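Local coordinates for uncharacterized protein from DUF35 family (Sulfolobus solfataricus, PDB 3IRB), which is of unknown function but joins a zinc ribbon to an OB-fold domain and has been proposed to bind acyl-CoA, at residues Asn97-Arg109 against Gly116-Gly128. Sequence-based numbering, arbitrary orientation.
Sequences NKLAQPVYIALIR and GLLCYAEGNVKVG. With SO4 (sulfate ion), chain F.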
ATOM      1  N   ASN A  97      10.239 -23.555  -7.343  1.00 17.43           N
ATOM      2  CA  ASN A  97      10.430 -23.234  -8.767  1.00 15.01           C
ATOM      3  C   ASN A  97      10.956 -21.819  -8.997  1.00 18.33           C
ATOM      4  O   ASN A  97      10.455 -20.858  -8.404  1.00 14.47           O
ATOM      5  CB  ASN A  97       9.130 -23.380  -9.523  1.00 17.99           C
ATOM      6  CG  ASN A  97       8.604 -24.772  -9.517  1.00 20.01           C
ATOM      7  OD1 ASN A  97       9.125 -25.679 -10.201  1.00 14.87           O
ATOM      8  ND2 ASN A  97       7.524 -24.959  -8.784  1.00 16.97           N
ATOM      9  N   LYS A  98      11.970 -21.661  -9.840  1.00 18.81           N
ATOM     10  CA  LYS A  98      12.476 -20.320 -10.170  1.00 19.88           C
ATOM     11  C   LYS A  98      11.428 -19.538 -10.945  1.00 22.05           C
ATOM     12  O   LYS A  98      10.832 -20.015 -11.900  1.00 22.25           O
ATOM     13  CB  LYS A  98      13.776 -20.381 -10.993  1.00 23.16           C
ATOM     14  CG  LYS A  98      14.438 -18.991 -11.224  1.00 26.73           C
ATOM     15  CD  LYS A  98      15.527 -19.039 -12.331  1.00 34.36           C
ATOM     16  N   LEU A  99      11.185 -18.309 -10.520  1.00 21.90           N
ATOM     17  CA  LEU A  99      10.172 -17.523 -11.180  1.00 23.84           C
ATOM     18  C   LEU A  99      10.785 -16.842 -12.427  1.00 26.25           C
ATOM     19  O   LEU A  99      11.857 -16.234 -12.341  1.00 30.29           O
ATOM     20  CB  LEU A  99       9.642 -16.469 -10.203  1.00 21.47           C
ATOM     21  CG  LEU A  99       8.918 -16.991  -8.964  1.00 20.28           C
ATOM     22  CD1 LEU A  99       8.666 -15.849  -7.998  1.00 19.24           C
ATOM     23  CD2 LEU A  99       7.589 -17.712  -9.352  1.00 20.90           C
ATOM     24  N   ALA A 100      10.066 -16.921 -13.544  1.00 29.24           N
ATOM     25  CA  ALA A 100      10.345 -16.126 -14.749  1.00 32.06           C
ATOM     26  C   ALA A 100      10.509 -14.653 -14.371  1.00 29.97           C
ATOM     27  O   ALA A 100      11.474 -14.003 -14.741  1.00 32.29           O
ATOM     28  CB  ALA A 100       9.172 -16.274 -15.752  1.00 33.76           C
ATOM     29  N   GLN A 101       9.536 -14.138 -13.631  1.00 28.56           N
ATOM     30  CA  GLN A 101       9.589 -12.781 -13.125  1.00 26.36           C
ATOM     31  C   GLN A 101       9.556 -12.903 -11.623  1.00 23.58           C
ATOM     32  O   GLN A 101       8.570 -13.384 -11.076  1.00 18.63           O
ATOM     33  CB  GLN A 101       8.375 -11.986 -13.598  1.00 27.87           C
ATOM     34  CG  GLN A 101       8.455 -11.601 -15.062  1.00 39.77           C
ATOM     35  CD  GLN A 101       7.097 -11.591 -15.725  1.00 49.92           C
ATOM     36  OE1 GLN A 101       6.113 -11.091 -15.165  1.00 57.36           O
ATOM     37  NE2 GLN A 101       7.030 -12.158 -16.923  1.00 57.34           N
ATOM     38  N   PRO A 102      10.639 -12.509 -10.953  1.00 22.70           N
ATOM     39  CA  PRO A 102      10.615 -12.462  -9.495  1.00 23.02           C
ATOM     40  C   PRO A 102       9.486 -11.598  -8.980  1.00 20.77           C
ATOM     41  O   PRO A 102       9.057 -10.622  -9.652  1.00 19.78           O
ATOM     42  CB  PRO A 102      11.948 -11.798  -9.135  1.00 21.16           C
ATOM     43  CG  PRO A 102      12.822 -12.047 -10.284  1.00 29.84           C
ATOM     44  CD  PRO A 102      11.944 -12.108 -11.498  1.00 22.85           C
ATOM     45  N   VAL A 103       9.012 -11.952  -7.790  1.00 18.64           N
ATOM     46  CA  VAL A 103       7.983 -11.195  -7.103  1.00 16.93           C
ATOM     47  C   VAL A 103       8.661 -10.306  -6.081  1.00 16.99           C
ATOM     48  O   VAL A 103       9.551 -10.743  -5.334  1.00 20.03           O
ATOM     49  CB  VAL A 103       6.990 -12.125  -6.400  1.00 16.93           C
ATOM     50  CG1 VAL A 103       6.056 -11.325  -5.478  1.00 16.60           C
ATOM     51  CG2 VAL A 103       6.204 -12.930  -7.436  1.00 16.11           C
ATOM     52  N   TYR A 104       8.281  -9.051  -6.070  1.00 15.43           N
ATOM     53  CA  TYR A 104       8.835  -8.126  -5.099  1.00 14.78           C
ATOM     54  C   TYR A 104       7.761  -7.802  -4.074  1.00 16.60           C
ATOM     55  O   TYR A 104       6.617  -7.584  -4.439  1.00 17.83           O
ATOM     56  CB  TYR A 104       9.294  -6.864  -5.791  1.00 16.82           C
ATOM     57  CG  TYR A 104      10.397  -7.033  -6.791  1.00 15.05           C
ATOM     58  CD1 TYR A 104      10.123  -7.485  -8.085  1.00 19.13           C
ATOM     59  CD2 TYR A 104      11.707  -6.713  -6.482  1.00 20.59           C
ATOM     60  CE1 TYR A 104      11.121  -7.636  -9.018  1.00 21.30           C
ATOM     61  CE2 TYR A 104      12.715  -6.848  -7.433  1.00 19.13           C
ATOM     62  CZ  TYR A 104      12.406  -7.330  -8.686  1.00 21.51           C
ATOM     63  OH  TYR A 104      13.375  -7.471  -9.644  1.00 22.26           O
ATOM     64  N   ILE A 105       8.133  -7.710  -2.799  1.00 14.36           N
ATOM     65  CA  ILE A 105       7.239  -7.196  -1.785  1.00 16.64           C
ATOM     66  C   ILE A 105       7.798  -5.791  -1.530  1.00 14.95           C
ATOM     67  O   ILE A 105       8.965  -5.666  -1.135  1.00 17.10           O
ATOM     68  CB  ILE A 105       7.269  -8.042  -0.489  1.00 16.26           C
ATOM     69  CG1 ILE A 105       7.053  -9.537  -0.776  1.00 17.02           C
ATOM     70  CG2 ILE A 105       6.240  -7.516   0.504  1.00 16.60           C
ATOM     71  CD1 ILE A 105       5.720  -9.922  -1.510  1.00 17.85           C
ATOM     72  N   ALA A 106       7.006  -4.767  -1.809  1.00 15.00           N
ATOM     73  CA  ALA A 106       7.485  -3.374  -1.741  1.00 16.87           C
ATOM     74  C   ALA A 106       6.659  -2.525  -0.813  1.00 17.28           C
ATOM     75  O   ALA A 106       5.451  -2.729  -0.698  1.00 20.52           O
ATOM     76  CB  ALA A 106       7.494  -2.733  -3.149  1.00 16.92           C
ATOM     77  N   LEU A 107       7.306  -1.562  -0.160  1.00 15.56           N
ATOM     78  CA  LEU A 107       6.596  -0.440   0.458  1.00 16.15           C
ATOM     79  C   LEU A 107       6.513   0.679  -0.543  1.00 14.71           C
ATOM     80  O   LEU A 107       7.533   1.213  -0.998  1.00 15.80           O
ATOM     81  CB  LEU A 107       7.321   0.054   1.687  1.00 15.68           C
ATOM     82  CG  LEU A 107       6.600   1.183   2.417  1.00 18.65           C
ATOM     83  CD1 LEU A 107       5.203   0.765   2.826  1.00 22.21           C
ATOM     84  CD2 LEU A 107       7.471   1.602   3.617  1.00 19.27           C
ATOM     85  N   ILE A 108       5.314   1.002  -0.950  1.00 12.93           N
ATOM     86  CA  ILE A 108       5.100   2.011  -1.958  1.00 14.16           C
ATOM     87  C   ILE A 108       4.636   3.259  -1.206  1.00 15.52           C
ATOM     88  O   ILE A 108       3.746   3.177  -0.353  1.00 17.25           O
ATOM     89  CB  ILE A 108       4.017   1.605  -2.950  1.00 14.51           C
ATOM     90  CG1 ILE A 108       4.421   0.339  -3.714  1.00 18.60           C
ATOM     91  CG2 ILE A 108       3.660   2.768  -3.875  1.00 15.62           C
ATOM     92  CD1 ILE A 108       5.695   0.441  -4.497  1.00 17.83           C
ATOM     93  N   ARG A 109       5.257   4.386  -1.506  1.00 15.06           N
ATOM     94  CA  ARG A 109       4.908   5.648  -0.839  1.00 17.22           C
ATOM     95  C   ARG A 109       4.586   6.736  -1.834  1.00 17.33           C
ATOM     96  O   ARG A 109       4.761   6.579  -3.034  1.00 16.95           O
ATOM     97  CB  ARG A 109       6.042   6.116   0.059  1.00 16.36           C
ATOM     98  CG  ARG A 109       6.315   5.166   1.252  1.00 21.09           C
ATOM     99  CD  ARG A 109       7.241   5.787   2.260  1.00 23.94           C
ATOM    100  NE  ARG A 109       6.530   6.802   3.025  1.00 36.20           N
ATOM    101  CZ  ARG A 109       7.087   7.656   3.871  1.00 44.54           C
ATOM    102  NH1 ARG A 109       8.401   7.641   4.092  1.00 46.48           N
ATOM    103  NH2 ARG A 109       6.320   8.540   4.498  1.00 44.58           N
ATOM    104  N   GLY A 116       2.042   4.416   3.757  1.00 23.09           N
ATOM    105  CA  GLY A 116       2.384   3.809   2.492  1.00 22.51           C
ATOM    106  C   GLY A 116       1.563   2.564   2.325  1.00 22.42           C
ATOM    107  O   GLY A 116       0.720   2.272   3.157  1.00 21.90           O
ATOM    108  N   LEU A 117       1.822   1.835   1.246  1.00 19.27           N
ATOM    109  CA  LEU A 117       1.060   0.676   0.910  1.00 18.94           C
ATOM    110  C   LEU A 117       2.030  -0.476   0.702  1.00 20.90           C
ATOM    111  O   LEU A 117       2.960  -0.352  -0.105  1.00 19.08           O
ATOM    112  CB  LEU A 117       0.271   0.957  -0.368  1.00 20.30           C
ATOM    113  CG  LEU A 117      -0.807   2.016  -0.198  1.00 21.86           C
ATOM    114  CD1 LEU A 117      -1.440   2.302  -1.550  1.00 25.07           C
ATOM    115  CD2 LEU A 117      -1.823   1.601   0.817  1.00 24.40           C
ATOM    116  N   LEU A 118       1.818  -1.570   1.433  1.00 18.56           N
ATOM    117  CA  LEU A 118       2.563  -2.817   1.215  1.00 21.87           C
ATOM    118  C   LEU A 118       1.948  -3.522   0.016  1.00 21.24           C
ATOM    119  O   LEU A 118       0.783  -3.911   0.068  1.00 22.69           O
ATOM    120  CB  LEU A 118       2.507  -3.682   2.472  1.00 23.92           C
ATOM    121  CG  LEU A 118       3.446  -4.870   2.600  1.00 25.76           C
ATOM    122  CD1 LEU A 118       4.917  -4.439   2.495  1.00 26.98           C
ATOM    123  CD2 LEU A 118       3.151  -5.573   3.929  1.00 30.66           C
ATOM    124  N   CYS A 119       2.736  -3.666  -1.046  1.00 16.45           N
ATOM    125  CA  CYS A 119       2.263  -4.095  -2.340  1.00 17.07           C
ATOM    126  C   CYS A 119       3.140  -5.172  -2.916  1.00 19.25           C
ATOM    127  O   CYS A 119       4.308  -5.320  -2.549  1.00 18.99           O
ATOM    128  CB  CYS A 119       2.304  -2.910  -3.336  1.00 20.73           C
ATOM    129  SG  CYS A 119       1.315  -1.482  -2.932  1.00 26.63           S
ATOM    130  N   TYR A 120       2.566  -5.913  -3.861  1.00 17.96           N
ATOM    131  CA  TYR A 120       3.336  -6.687  -4.810  1.00 19.45           C
ATOM    132  C   TYR A 120       3.821  -5.793  -5.939  1.00 20.02           C
ATOM    133  O   TYR A 120       3.060  -4.964  -6.451  1.00 21.32           O
ATOM    134  CB  TYR A 120       2.447  -7.743  -5.449  1.00 20.47           C
ATOM    135  CG  TYR A 120       1.965  -8.797  -4.510  1.00 20.50           C
ATOM    136  CD1 TYR A 120       2.866  -9.664  -3.884  1.00 22.91           C
ATOM    137  CD2 TYR A 120       0.613  -8.960  -4.281  1.00 23.86           C
ATOM    138  CE1 TYR A 120       2.404 -10.670  -3.041  1.00 25.31           C
ATOM    139  CE2 TYR A 120       0.148  -9.947  -3.462  1.00 26.24           C
ATOM    140  CZ  TYR A 120       1.033 -10.797  -2.842  1.00 25.99           C
ATOM    141  OH  TYR A 120       0.513 -11.779  -2.049  1.00 27.95           O
ATOM    142  N   ALA A 121       5.081  -5.968  -6.331  1.00 18.99           N
ATOM    143  CA  ALA A 121       5.675  -5.188  -7.424  1.00 18.34           C
ATOM    144  C   ALA A 121       6.334  -6.150  -8.397  1.00 17.86           C
ATOM    145  O   ALA A 121       6.854  -7.187  -7.986  1.00 19.62           O
ATOM    146  CB  ALA A 121       6.708  -4.161  -6.874  1.00 16.99           C
ATOM    147  N   GLU A 122       6.275  -5.825  -9.682  1.00 18.62           N
ATOM    148  CA  GLU A 122       6.974  -6.588 -10.698  1.00 18.58           C
ATOM    149  C   GLU A 122       7.572  -5.612 -11.713  1.00 18.91           C
ATOM    150  O   GLU A 122       7.154  -4.467 -11.800  1.00 19.56           O
ATOM    151  CB  GLU A 122       6.084  -7.663 -11.339  1.00 22.84           C
ATOM    152  CG  GLU A 122       5.736  -8.810 -10.336  1.00 24.44           C
ATOM    153  CD  GLU A 122       5.223 -10.102 -10.946  1.00 37.28           C
ATOM    154  OE1 GLU A 122       5.461 -10.362 -12.150  1.00 38.88           O
ATOM    155  OE2 GLU A 122       4.562 -10.867 -10.188  1.00 39.60           O
ATOM    156  N   GLY A 123       8.614  -6.077 -12.402  1.00 17.08           N
ATOM    157  CA  GLY A 123       9.330  -5.311 -13.379  1.00 18.96           C
ATOM    158  C   GLY A 123      10.776  -5.015 -12.967  1.00 20.38           C
ATOM    159  O   GLY A 123      11.405  -5.762 -12.214  1.00 21.02           O
ATOM    160  N   ASN A 124      11.277  -3.899 -13.473  1.00 20.59           N
ATOM    161  CA  ASN A 124      12.652  -3.445 -13.234  1.00 20.06           C
ATOM    162  C   ASN A 124      12.693  -2.642 -11.958  1.00 20.14           C
ATOM    163  O   ASN A 124      13.049  -1.467 -11.954  1.00 23.55           O
ATOM    164  CB  ASN A 124      13.146  -2.641 -14.429  1.00 21.58           C
ATOM    165  CG  ASN A 124      13.254  -3.477 -15.646  1.00 27.47           C
ATOM    166  OD1 ASN A 124      13.702  -4.624 -15.581  1.00 31.45           O
ATOM    167  ND2 ASN A 124      12.829  -2.928 -16.787  1.00 40.68           N
ATOM    168  N   VAL A 125      12.321  -3.306 -10.867  1.00 19.92           N
ATOM    169  CA  VAL A 125      12.159  -2.667  -9.577  1.00 18.02           C
ATOM    170  C   VAL A 125      13.523  -2.205  -9.019  1.00 19.57           C
ATOM    171  O   VAL A 125      14.487  -2.956  -9.027  1.00 21.47           O
ATOM    172  CB  VAL A 125      11.487  -3.602  -8.570  1.00 17.19           C
ATOM    173  CG1 VAL A 125      11.417  -2.959  -7.163  1.00 19.60           C
ATOM    174  CG2 VAL A 125      10.059  -3.952  -9.046  1.00 17.37           C
ATOM    175  N   LYS A 126      13.585  -0.955  -8.584  1.00 17.50           N
ATOM    176  CA  LYS A 126      14.714  -0.469  -7.795  1.00 18.13           C
ATOM    177  C   LYS A 126      14.191   0.598  -6.869  1.00 15.83           C
ATOM    178  O   LYS A 126      13.115   1.177  -7.093  1.00 14.37           O
ATOM    179  CB  LYS A 126      15.896   0.035  -8.655  1.00 20.03           C
ATOM    180  CG  LYS A 126      15.595   1.079  -9.697  1.00 21.95           C
ATOM    181  CD  LYS A 126      16.826   1.499 -10.576  1.00 22.54           C
ATOM    182  CE  LYS A 126      17.238   0.472 -11.586  1.00 29.89           C
ATOM    183  NZ  LYS A 126      18.314   0.965 -12.548  1.00 27.39           N
ATOM    184  N   VAL A 127      14.962   0.866  -5.823  1.00 15.45           N
ATOM    185  CA  VAL A 127      14.550   1.857  -4.852  1.00 15.21           C
ATOM    186  C   VAL A 127      14.463   3.227  -5.525  1.00 14.44           C
ATOM    187  O   VAL A 127      15.328   3.597  -6.340  1.00 14.12           O
ATOM    188  CB  VAL A 127      15.458   1.827  -3.583  1.00 16.69           C
ATOM    189  CG1 VAL A 127      16.897   2.279  -3.858  1.00 17.49           C
ATOM    190  CG2 VAL A 127      14.822   2.638  -2.493  1.00 20.85           C
ATOM    191  N   GLY A 128      13.390   3.946  -5.220  1.00 15.41           N
ATOM    192  CA  GLY A 128      13.127   5.268  -5.769  1.00 14.40           C
ATOM    193  C   GLY A 128      12.346   5.300  -7.071  1.00 17.66           C
ATOM    194  O   GLY A 128      11.906   6.345  -7.498  1.00 20.34           O
TER
HETATM  195  S   SO4 F 208       9.923   4.852   5.702  0.60 51.89           S
HETATM  196  O1  SO4 F 208      10.194   5.558   4.445  0.60 40.42           O
HETATM  197  O2  SO4 F 208      10.112   3.413   5.516  0.60 36.25           O
HETATM  198  O3  SO4 F 208       8.525   5.115   6.084  0.60 44.32           O
HETATM  199  O4  SO4 F 208      10.872   5.367   6.699  0.60 32.00           O
HETATM  200  O   HOH W   1       9.590  -9.025 -11.836  1.00 25.61           O
HETATM  201  O   HOH W   2      12.727  -8.083 -12.241  1.00 29.47           O
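Y104 and V125 meet where two antiparallel strands of a beta hairpin, 102-109 and 117-123, part company, and they illustrate how one aromatic residue can tie a strand to the turn beyond its partner. Y104 CB lies 3.3 Å from A121 O and 3.9 Å from CB of A121, its hydrogen-bonded pair mate. With CG anti to the carbonyl carbon (chi1 -63°), the ring offers one face to V125: CG and CD1 lie near CG2 of that valine, CD2 near CG1, CE2 and CZ near CB, which sits over the ring centre, 3.7 Å from the centroid, in a CH-pi contact. A121 O stands at the ring edge next to CD1, and CE1 comes near G123 O. At the tip, Y104 OH lies 2.7 Å from a water that donates to the G123 carbonyl; a second water bridges P102 O and G123 N.

Along the two strands, six backbone hydrogen bonds pair Y104 with A121, A106 with C119 and I108 with L117; A106 N to C119 O is almost straight (2.9 Å, 178°). Beside Y104, A106 CB packs on A121 CB, and I108 CG1 reaches C119 SG at 3.7 Å. On the other face I105 and Y120 run side by side, I105 CD1 3.7 Å from Y120 CD1, while I105 CG2 touches L118 CD1.

The hairpin belongs to the OB-fold domain. Strand 83-92 pairs antiparallel with 98-109 along its other edge, bringing Y87 against the Y104 ring; strand 141-144 runs parallel beside 114-123, V142 touching I108 and A121, V144 touching V125. Helix 12-28 lies across the opposite face, where L13, W16 and M20 meet V103, I105 and Y120.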